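Local coordinates for binding domain (Hc) of Paraclostridial Mosquitocidal Protein 1 (Paraclostridium bifermentans, PDB 6HOX) that forms the receptor-binding part of a botulinum-like neurotoxin that targets Anopheles mosquitoes, and probably guides it across host epithelium to nerve cells, at residues A[92-97]-A[221-226]; A[283-288]-A[352-357]; A[257-262]-A[317-322]. All blocks are in the same frame, centred on the assembly; numbering follows the deposited sequence.

Interaction 1 of 3, residues A[92-97]-A[221-226]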
loop_
_atom_site.group_PDB
_atom_site.type_symbol
_atom_site.label_atom_id
_atom_site.label_comp_id
_atom_site.label_asym_id
_atom_site.label_seq_id
_atom_site.Cartn_x
_atom_site.Cartn_y
_atom_site.Cartn_z
ATOM N N SER A 92 13.885 -9.535 0.604
ATOM C CA SER A 92 12.882 -8.467 0.806
ATOM C C SER A 92 12.385 -7.939 -0.545
ATOM O O SER A 92 13.066 -8.044 -1.561
ATOM C CB SER A 92 13.394 -7.356 1.696
ATOM O OG SER A 92 14.406 -6.566 1.084
ATOM N N PHE A 93 11.157 -7.416 -0.554
ATOM C CA PHE A 93 10.583 -6.841 -1.763
ATOM C C PHE A 93 9.285 -6.095 -1.448
ATOM O O PHE A 93 8.509 -6.435 -0.492
ATOM C CB PHE A 93 10.312 -7.923 -2.820
ATOM C CG PHE A 93 9.416 -9.060 -2.387
ATOM C CD1 PHE A 93 9.939 -10.165 -1.734
ATOM C CD2 PHE A 93 8.064 -9.046 -2.669
ATOM C CE1 PHE A 93 9.125 -11.209 -1.330
ATOM C CE2 PHE A 93 7.257 -10.108 -2.302
ATOM C CZ PHE A 93 7.784 -11.180 -1.617
ATOM N N TRP A 94 9.043 -5.077 -2.283
ATOM C CA TRP A 94 7.758 -4.418 -2.369
ATOM C C TRP A 94 6.927 -5.153 -3.412
ATOM O O TRP A 94 7.433 -5.437 -4.505
ATOM C CB TRP A 94 7.934 -2.951 -2.749
ATOM C CG TRP A 94 8.358 -2.081 -1.611
ATOM C CD1 TRP A 94 9.606 -1.589 -1.359
ATOM C CD2 TRP A 94 7.511 -1.586 -0.559
ATOM N NE1 TRP A 94 9.591 -0.807 -0.237
ATOM C CE2 TRP A 94 8.318 -0.777 0.271
ATOM C CE3 TRP A 94 6.148 -1.723 -0.256
ATOM C CZ2 TRP A 94 7.807 -0.145 1.403
ATOM C CZ3 TRP A 94 5.642 -1.073 0.851
ATOM C CH2 TRP A 94 6.463 -0.294 1.664
ATOM N N ILE A 95 5.669 -5.431 -3.066
ATOM C CA ILE A 95 4.738 -6.088 -3.946
ATOM C C ILE A 95 3.397 -5.355 -3.908
ATOM O O ILE A 95 2.945 -4.882 -2.856
ATOM C CB ILE A 95 4.588 -7.581 -3.592
ATOM C CG1 ILE A 95 4.031 -8.362 -4.786
ATOM C CG2 ILE A 95 3.761 -7.788 -2.334
ATOM C CD1 ILE A 95 3.957 -9.865 -4.556
ATOM N N ARG A 96 2.772 -5.254 -5.080
ATOM C CA ARG A 96 1.417 -4.788 -5.197
ATOM C C ARG A 96 0.649 -5.812 -6.030
ATOM O O ARG A 96 0.908 -5.956 -7.228
ATOM C CB ARG A 96 1.377 -3.392 -5.822
ATOM C CG ARG A 96 0.028 -2.694 -5.709
ATOM C CD ARG A 96 0.053 -1.328 -6.354
ATOM N NE ARG A 96 -1.247 -0.668 -6.363
ATOM C CZ ARG A 96 -1.497 0.486 -6.976
ATOM N NH1 ARG A 96 -0.590 1.027 -7.768
ATOM N NH2 ARG A 96 -2.662 1.090 -6.820
ATOM N N VAL A 97 -0.239 -6.539 -5.354
ATOM C CA VAL A 97 -1.078 -7.560 -5.920
ATOM C C VAL A 97 -2.497 -7.036 -6.052
ATOM O O VAL A 97 -3.038 -6.517 -5.075
ATOM C CB VAL A 97 -1.070 -8.811 -5.032
ATOM C CG1 VAL A 97 -1.959 -9.909 -5.595
ATOM C CG2 VAL A 97 0.351 -9.303 -4.778
ATOM N N LEU A 221 6.244 -5.213 -8.747
ATOM C CA LEU A 221 7.323 -5.733 -7.898
ATOM C C LEU A 221 8.496 -4.746 -7.925
ATOM O O LEU A 221 8.920 -4.317 -9.002
ATOM C CB LEU A 221 7.702 -7.112 -8.447
ATOM C CG LEU A 221 8.605 -7.994 -7.585
ATOM C CD1 LEU A 221 7.878 -8.487 -6.332
ATOM C CD2 LEU A 221 9.120 -9.170 -8.408
ATOM N N ASP A 222 9.005 -4.370 -6.747
ATOM C CA ASP A 222 10.062 -3.386 -6.656
ATOM C C ASP A 222 11.015 -3.712 -5.495
ATOM O O ASP A 222 10.619 -4.215 -4.456
ATOM C CB ASP A 222 9.488 -1.966 -6.562
ATOM C CG ASP A 222 10.523 -0.887 -6.873
ATOM O OD1 ASP A 222 11.449 -1.183 -7.671
ATOM O OD2 ASP A 222 10.418 0.227 -6.304
ATOM N N GLN A 223 12.292 -3.375 -5.688
ATOM C CA GLN A 223 13.334 -3.545 -4.677
ATOM C C GLN A 223 13.327 -5.001 -4.177
ATOM O O GLN A 223 13.280 -5.250 -2.959
ATOM C CB GLN A 223 13.157 -2.555 -3.523
ATOM C CG GLN A 223 13.081 -1.088 -3.953
ATOM C CD GLN A 223 14.365 -0.624 -4.599
ATOM O OE1 GLN A 223 14.399 -0.217 -5.757
ATOM N NE2 GLN A 223 15.453 -0.738 -3.868
ATOM N N PHE A 224 13.378 -5.960 -5.111
ATOM C CA PHE A 224 13.561 -7.336 -4.730
ATOM C C PHE A 224 15.045 -7.533 -4.424
ATOM O O PHE A 224 15.901 -7.529 -5.326
ATOM C CB PHE A 224 13.038 -8.308 -5.781
ATOM C CG PHE A 224 13.085 -9.754 -5.355
ATOM C CD1 PHE A 224 14.277 -10.463 -5.351
ATOM C CD2 PHE A 224 11.922 -10.410 -4.969
ATOM C CE1 PHE A 224 14.305 -11.804 -4.988
ATOM C CE2 PHE A 224 11.949 -11.747 -4.600
ATOM C CZ PHE A 224 13.141 -12.437 -4.603
ATOM N N ASN A 225 15.329 -7.635 -3.128
ATOM C CA ASN A 225 16.647 -7.593 -2.600
ATOM C C ASN A 225 16.983 -8.952 -1.991
ATOM O O ASN A 225 16.120 -9.574 -1.377
ATOM C CB ASN A 225 16.803 -6.502 -1.541
ATOM C CG ASN A 225 16.619 -5.111 -2.098
ATOM O OD1 ASN A 225 16.484 -4.937 -3.309
ATOM N ND2 ASN A 225 16.579 -4.132 -1.205
ATOM N N ILE A 226 18.231 -9.386 -2.196
ATOM C CA ILE A 226 18.827 -10.529 -1.475
ATOM C C ILE A 226 20.014 -10.016 -0.659
ATOM O O ILE A 226 20.862 -9.275 -1.163
ATOM C CB ILE A 226 19.256 -11.659 -2.431
ATOM C CG1 ILE A 226 18.090 -12.132 -3.306
ATOM C CG2 ILE A 226 19.874 -12.793 -1.618
ATOM C CD1 ILE A 226 18.492 -12.999 -4.469
HETATM O O HOH W 1 13.107 -4.429 -0.245
#
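S92 O is held by N225 N at 2.8 Å, in a nearly straight bond of 171°, and is also approached by the CA-H of F224, with CA 3.3 Å away. The second pair of backbone bonds joins W94 with D222, its shorter member running from W94 N to D222 O at 2.8 Å. Between the two pairs the register slips by one residue, where Q223 and F224 make a G1 beta bulge facing strand 25-32. The bulge turns Q223 O toward the CA-H of F93, and a water donates to Q223 O at 2.8 Å while also bonding S92 OG. These antiparallel strands belong to the lectin-like jelly roll of the N-terminal receptor-binding subdomain. On the sheet face of I95 and L221, F93 CG lies between its backbone N and carbonyl carbon (chi1 57°), and the F93 and F224 side chains run side by side, their rings near parallel but slid apart, centroids 5.5 Å apart; CB of F93 sits 3.7 Å from CD2 of F224. L221 CD1 reaches F93 CD2 at 3.7 Å and also touches CG1 of I95. From the other face W94 rises to a cation-pi contact with R58 and edge-to-face contacts with Y243 and H168.

Interaction 2 of 3, residues A[283-288]-A[352-357]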
loop_
_atom_site.group_PDB
_atom_site.type_symbol
_atom_site.label_atom_id
_atom_site.label_comp_id
_atom_site.label_asym_id
_atom_site.label_seq_id
_atom_site.Cartn_x
_atom_site.Cartn_y
_atom_site.Cartn_z
ATOM N N TYR A 283 -29.525 27.771 5.354
ATOM C CA TYR A 283 -28.292 28.544 5.253
ATOM C C TYR A 283 -28.001 28.749 3.764
ATOM O O TYR A 283 -28.698 28.231 2.910
ATOM C CB TYR A 283 -27.128 27.844 5.949
ATOM C CG TYR A 283 -27.353 27.463 7.390
ATOM C CD1 TYR A 283 -27.207 28.394 8.410
ATOM C CD2 TYR A 283 -27.655 26.156 7.744
ATOM C CE1 TYR A 283 -27.379 28.041 9.741
ATOM C CE2 TYR A 283 -27.827 25.785 9.069
ATOM C CZ TYR A 283 -27.688 26.732 10.070
ATOM O OH TYR A 283 -27.864 26.374 11.375
ATOM N N GLY A 284 -26.954 29.491 3.440
ATOM C CA GLY A 284 -26.634 29.670 2.036
ATOM C C GLY A 284 -25.640 28.638 1.525
ATOM O O GLY A 284 -24.984 28.904 0.520
ATOM N N GLU A 285 -25.564 27.456 2.169
ATOM C CA GLU A 285 -24.338 26.639 2.162
ATOM C C GLU A 285 -24.554 25.223 1.605
ATOM O O GLU A 285 -25.566 24.574 1.848
ATOM C CB GLU A 285 -23.775 26.526 3.580
ATOM C CG GLU A 285 -23.417 27.863 4.209
ATOM C CD GLU A 285 -22.250 28.615 3.583
ATOM O OE1 GLU A 285 -21.530 28.036 2.731
ATOM O OE2 GLU A 285 -22.060 29.785 3.957
ATOM N N TYR A 286 -23.528 24.751 0.886
ATOM C CA TYR A 286 -23.303 23.341 0.600
ATOM C C TYR A 286 -22.435 22.719 1.707
ATOM O O TYR A 286 -21.373 23.250 2.051
ATOM C CB TYR A 286 -22.601 23.166 -0.746
ATOM C CG TYR A 286 -23.288 23.819 -1.916
ATOM C CD1 TYR A 286 -23.019 25.133 -2.251
ATOM C CD2 TYR A 286 -24.168 23.109 -2.715
ATOM C CE1 TYR A 286 -23.634 25.741 -3.329
ATOM C CE2 TYR A 286 -24.779 23.697 -3.810
ATOM C CZ TYR A 286 -24.515 25.021 -4.115
ATOM O OH TYR A 286 -25.109 25.624 -5.190
ATOM N N TYR A 287 -22.896 21.588 2.243
ATOM C CA TYR A 287 -22.216 20.841 3.288
ATOM C C TYR A 287 -21.704 19.521 2.712
ATOM O O TYR A 287 -22.479 18.738 2.168
ATOM C CB TYR A 287 -23.150 20.564 4.471
ATOM C CG TYR A 287 -23.436 21.752 5.355
ATOM C CD1 TYR A 287 -24.324 22.747 4.973
ATOM C CD2 TYR A 287 -22.793 21.902 6.570
ATOM C CE1 TYR A 287 -24.583 23.842 5.788
ATOM C CE2 TYR A 287 -23.037 22.991 7.394
ATOM C CZ TYR A 287 -23.937 23.971 7.006
ATOM O OH TYR A 287 -24.153 25.046 7.830
ATOM N N PRO A 288 -20.392 19.202 2.829
ATOM C CA PRO A 288 -19.923 17.857 2.498
ATOM C C PRO A 288 -20.258 16.925 3.670
ATOM O O PRO A 288 -20.257 17.352 4.819
ATOM C CB PRO A 288 -18.420 18.071 2.282
ATOM C CG PRO A 288 -18.082 19.181 3.261
ATOM C CD PRO A 288 -19.303 20.087 3.266
ATOM N N TYR A 352 -17.844 33.107 10.680
ATOM C CA TYR A 352 -18.191 32.858 12.084
ATOM C C TYR A 352 -19.461 33.614 12.521
ATOM O O TYR A 352 -20.245 33.115 13.353
ATOM C CB TYR A 352 -17.038 33.272 13.002
ATOM C CG TYR A 352 -17.289 32.935 14.448
ATOM C CD1 TYR A 352 -17.153 31.636 14.908
ATOM C CD2 TYR A 352 -17.701 33.904 15.348
ATOM C CE1 TYR A 352 -17.393 31.308 16.230
ATOM C CE2 TYR A 352 -17.945 33.592 16.676
ATOM C CZ TYR A 352 -17.793 32.290 17.118
ATOM O OH TYR A 352 -18.035 31.980 18.423
ATOM N N SER A 353 -19.614 34.838 12.015
ATOM C CA SER A 353 -20.739 35.730 12.348
ATOM C C SER A 353 -22.071 35.120 11.890
ATOM O O SER A 353 -23.107 35.330 12.526
ATOM C CB SER A 353 -20.526 37.098 11.733
ATOM O OG SER A 353 -20.466 37.012 10.313
ATOM N N LYS A 354 -22.028 34.392 10.770
ATOM C CA LYS A 354 -23.195 33.769 10.147
ATOM C C LYS A 354 -23.485 32.454 10.872
ATOM O O LYS A 354 -24.539 32.276 11.460
ATOM C CB LYS A 354 -22.927 33.565 8.650
ATOM C CG LYS A 354 -23.916 32.663 7.923
ATOM C CD LYS A 354 -23.632 32.493 6.440
ATOM C CE LYS A 354 -24.720 31.715 5.725
ATOM N NZ LYS A 354 -24.689 31.931 4.258
ATOM N N ILE A 355 -22.510 31.543 10.803
ATOM C CA ILE A 355 -22.572 30.214 11.387
ATOM C C ILE A 355 -21.309 30.042 12.229
ATOM O O ILE A 355 -20.211 30.042 11.684
ATOM C CB ILE A 355 -22.677 29.131 10.290
ATOM C CG1 ILE A 355 -23.958 29.248 9.466
ATOM C CG2 ILE A 355 -22.558 27.743 10.894
ATOM C CD1 ILE A 355 -23.758 28.977 8.000
ATOM N N LYS A 356 -21.493 29.898 13.543
ATOM C CA LYS A 356 -20.409 29.856 14.497
ATOM C C LYS A 356 -19.954 28.409 14.755
ATOM O O LYS A 356 -18.935 28.217 15.411
ATOM C CB LYS A 356 -20.848 30.525 15.804
ATOM N N GLU A 357 -20.713 27.415 14.262
ATOM C CA GLU A 357 -20.443 25.988 14.501
ATOM C C GLU A 357 -19.211 25.547 13.698
ATOM O O GLU A 357 -18.742 26.246 12.806
ATOM C CB GLU A 357 -21.646 25.119 14.125
ATOM C CG GLU A 357 -22.723 25.068 15.199
ATOM C CD GLU A 357 -23.511 26.356 15.362
ATOM O OE1 GLU A 357 -23.765 27.046 14.333
ATOM O OE2 GLU A 357 -23.860 26.678 16.516
#
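Apolar packing centres on I355, whose side chain crosses that of Y283 obliquely. CG1 and CD1 of I355 both lie 3.5 Å from Y283 CD1, and this branch of the isoleucine runs past the CD1 and CE1 atoms of the ring. CG1 stands anti to the carbonyl carbon of I355 (chi1 -63°), while chi2 of 141° leaves CD1 away from a staggered position. That methyl also lies 4.0 Å from E285 CG, where the two side chains slide past each other in opposite directions, and it meets Y287 OH tip to tip at 4.0 Å. Among the aromatics themselves, Y287 OH stands 3.7 Å above the plane of the Y283 ring, offset toward its rim. The hydroxyl end of Y287 therefore lies near both Y283 and I355, and an acetate ion, probably from the crystallisation liquor, lies close to the Y287 side chain.

The polar part is a salt bridge at the edge. K354, extended beyond CG, brings NZ to 3.4 Å from E285 OE2, tip to tip, in a weak hydrogen bond. E285 bends at chi2 (-67°) on the way to this meeting.

The contact joins strand 285-291 and the residues leading into it to the loop between strands 345-348 and 361-363 in the C-terminal beta-trefoil subdomain. R392 NH1 bonds the carbonyl of E357 in the same loop, and more weakly that of I355. With one salt bridge, its hydrogen bond weak, and no backbone hydrogen bond between the segments, the join rests chiefly on van der Waals packing around I355.

Interaction 3 of 3, residues A[257-262]-A[317-322]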
loop_
_atom_site.group_PDB
_atom_site.type_symbol
_atom_site.label_atom_id
_atom_site.label_comp_id
_atom_site.label_asym_id
_atom_site.label_seq_id
_atom_site.Cartn_x
_atom_site.Cartn_y
_atom_site.Cartn_z
ATOM N N LEU A 257 1.503 11.077 -2.554
ATOM C CA LEU A 257 0.308 11.890 -2.669
ATOM C C LEU A 257 0.638 13.067 -3.599
ATOM O O LEU A 257 1.714 13.636 -3.505
ATOM C CB LEU A 257 -0.105 12.356 -1.271
ATOM C CG LEU A 257 -1.452 13.080 -1.176
ATOM C CD1 LEU A 257 -2.604 12.142 -1.514
ATOM C CD2 LEU A 257 -1.646 13.669 0.214
ATOM N N GLU A 258 -0.266 13.424 -4.509
ATOM C CA GLU A 258 0.056 14.474 -5.502
ATOM C C GLU A 258 -0.937 15.632 -5.461
ATOM O O GLU A 258 -2.098 15.452 -5.124
ATOM C CB GLU A 258 0.040 13.930 -6.928
ATOM C CG GLU A 258 1.034 12.804 -7.171
ATOM C CD GLU A 258 1.000 12.279 -8.598
ATOM O OE1 GLU A 258 0.584 13.049 -9.512
ATOM O OE2 GLU A 258 1.394 11.108 -8.797
ATOM N N TYR A 259 -0.453 16.792 -5.915
ATOM C CA TYR A 259 -1.259 17.958 -6.182
ATOM C C TYR A 259 -1.900 17.834 -7.563
ATOM O O TYR A 259 -1.355 17.201 -8.456
ATOM C CB TYR A 259 -0.417 19.235 -6.144
ATOM C CG TYR A 259 0.060 19.633 -4.776
ATOM C CD1 TYR A 259 -0.851 20.039 -3.820
ATOM C CD2 TYR A 259 1.410 19.623 -4.436
ATOM C CE1 TYR A 259 -0.449 20.415 -2.552
ATOM C CE2 TYR A 259 1.827 19.986 -3.161
ATOM C CZ TYR A 259 0.891 20.389 -2.220
ATOM O OH TYR A 259 1.255 20.810 -0.975
ATOM N N ASN A 260 -3.071 18.461 -7.701
ATOM C CA ASN A 260 -3.736 18.618 -8.980
ATOM C C ASN A 260 -4.053 17.243 -9.584
ATOM O O ASN A 260 -4.047 17.088 -10.802
ATOM C CB ASN A 260 -2.891 19.475 -9.933
ATOM C CG ASN A 260 -3.652 19.911 -11.163
ATOM O OD1 ASN A 260 -4.827 20.255 -11.068
ATOM N ND2 ASN A 260 -3.013 19.845 -12.324
ATOM N N LYS A 261 -4.400 16.276 -8.731
ATOM C CA LYS A 261 -4.744 14.935 -9.160
ATOM C C LYS A 261 -6.089 14.531 -8.554
ATOM O O LYS A 261 -6.287 14.660 -7.324
ATOM C CB LYS A 261 -3.644 13.969 -8.740
ATOM C CG LYS A 261 -3.926 12.495 -8.993
ATOM C CD LYS A 261 -2.776 11.626 -8.544
ATOM C CE LYS A 261 -3.071 10.157 -8.693
ATOM N NZ LYS A 261 -1.824 9.371 -8.777
ATOM N N SER A 262 -7.007 14.063 -9.419
ATOM C CA SER A 262 -8.369 13.697 -9.001
ATOM C C SER A 262 -8.330 12.500 -8.050
ATOM O O SER A 262 -7.778 11.452 -8.381
ATOM C CB SER A 262 -9.281 13.406 -10.161
ATOM O OG SER A 262 -9.772 14.617 -10.685
ATOM N N VAL A 317 -12.229 15.161 -5.538
ATOM C CA VAL A 317 -11.430 16.306 -5.024
ATOM C C VAL A 317 -10.025 16.327 -5.643
ATOM O O VAL A 317 -9.469 15.308 -6.047
ATOM C CB VAL A 317 -11.333 16.299 -3.486
ATOM C CG1 VAL A 317 -12.696 16.175 -2.833
ATOM C CG2 VAL A 317 -10.405 15.202 -2.967
ATOM N N LYS A 318 -9.447 17.525 -5.665
ATOM C CA LYS A 318 -8.050 17.743 -5.971
ATOM C C LYS A 318 -7.450 18.576 -4.850
ATOM O O LYS A 318 -8.130 19.504 -4.339
ATOM C CB LYS A 318 -7.876 18.532 -7.270
ATOM C CG LYS A 318 -8.108 17.735 -8.536
ATOM C CD LYS A 318 -7.737 18.501 -9.779
ATOM C CE LYS A 318 -7.858 17.663 -11.032
ATOM N NZ LYS A 318 -7.609 18.487 -12.233
ATOM N N ILE A 319 -6.192 18.276 -4.508
ATOM C CA ILE A 319 -5.418 19.031 -3.523
ATOM C C ILE A 319 -4.649 20.095 -4.310
ATOM O O ILE A 319 -3.966 19.784 -5.270
ATOM C CB ILE A 319 -4.480 18.108 -2.705
ATOM C CG1 ILE A 319 -5.207 16.891 -2.125
ATOM C CG2 ILE A 319 -3.765 18.901 -1.625
ATOM C CD1 ILE A 319 -4.291 15.802 -1.585
ATOM N N ILE A 320 -4.796 21.357 -3.912
ATOM C CA ILE A 320 -4.258 22.482 -4.655
ATOM C C ILE A 320 -3.411 23.349 -3.717
ATOM O O ILE A 320 -3.782 23.604 -2.576
ATOM C CB ILE A 320 -5.401 23.295 -5.286
ATOM C CG1 ILE A 320 -6.241 22.433 -6.229
ATOM C CG2 ILE A 320 -4.857 24.528 -6.000
ATOM C CD1 ILE A 320 -5.509 22.008 -7.455
ATOM N N ASN A 321 -2.276 23.811 -4.237
ATOM C CA ASN A 321 -1.346 24.648 -3.506
ATOM C C ASN A 321 -0.545 25.422 -4.545
ATOM O O ASN A 321 0.295 24.842 -5.222
ATOM C CB ASN A 321 -0.444 23.809 -2.593
ATOM C CG ASN A 321 0.669 24.579 -1.913
ATOM O OD1 ASN A 321 0.686 25.810 -1.928
ATOM N ND2 ASN A 321 1.592 23.858 -1.285
ATOM N N LYS A 322 -0.839 26.717 -4.682
ATOM C CA LYS A 322 -0.186 27.542 -5.694
ATOM C C LYS A 322 1.284 27.794 -5.311
ATOM O O LYS A 322 2.026 28.290 -6.126
ATOM C CB LYS A 322 -0.979 28.835 -5.922
ATOM C CG LYS A 322 -0.771 29.937 -4.893
ATOM C CD LYS A 322 -1.762 31.087 -5.025
ATOM C CE LYS A 322 -3.159 30.736 -4.545
ATOM N NZ LYS A 322 -3.214 30.471 -3.084
HETATM O O HOH W 2 -4.732 16.253 -5.841
#
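N260 N donates to I319 O at 2.9 Å, and the CA-H of Y259 approaches the same oxygen, its CA 3.4 Å away. Beside this bond the Y259 ring crosses I319 at about a right angle, with CE1 3.8 Å from I319 CG2. At the far end of the ring, N321 ND2 donates to Y259 OH at 3.1 Å and 169°. N321 CG is anti to the backbone N (chi1 173°), the hydroxyl lies almost in the amide plane, and ring and amide are turned 73° apart. The longer branch of I319 carries CD1 to L257 CD2 at 3.8 Å, again at about a right angle. Near the surface, K318 runs alongside N260, and its NZ makes a weak bond to N260 OD1.

A water bridges the segments further back, donating to E258 O and accepting from K261 N and from I319 N at 2.8 Å. In the next shell Y259 OH also bonds D333 OD2, N321 OD1 is held by N323 N, and E258 is paired with K327. F437 and A335, on strands 435-438 and 333-339, pack against I319 in the beta-trefoil subdomain.

N260, in left-handed torsions, lets the loop bow around the water, which takes up the I319 N-H, and return beside K318, where the CA-H of S262 approaches V317 O. The tyrosine hydroxyl, accepting from N321, is probably the donor to D333.

Interaction 1 is buried in the N-terminal jelly roll, whereas interactions 2 and 3 belong to the C-terminal beta-trefoil subdomain. Interaction 1 joins two strands directly, through paired backbone bonds and aromatic packing; the other two each bring a loop against a strand. Both are partly buried; interaction 3 mixes a backbone bond, a bridging water and a buried tyrosine hydroxyl, while interaction 2, at the outer end of the chain, relies on side chains and a salt bridge between an exposed lysine and a buried glutamate. Segments 257-262, 283-288, 317-322 and 352-357 alternate along the chain. The centres of interactions 1 and 2 are about 48 Å apart, on opposite sides of the chain's centre.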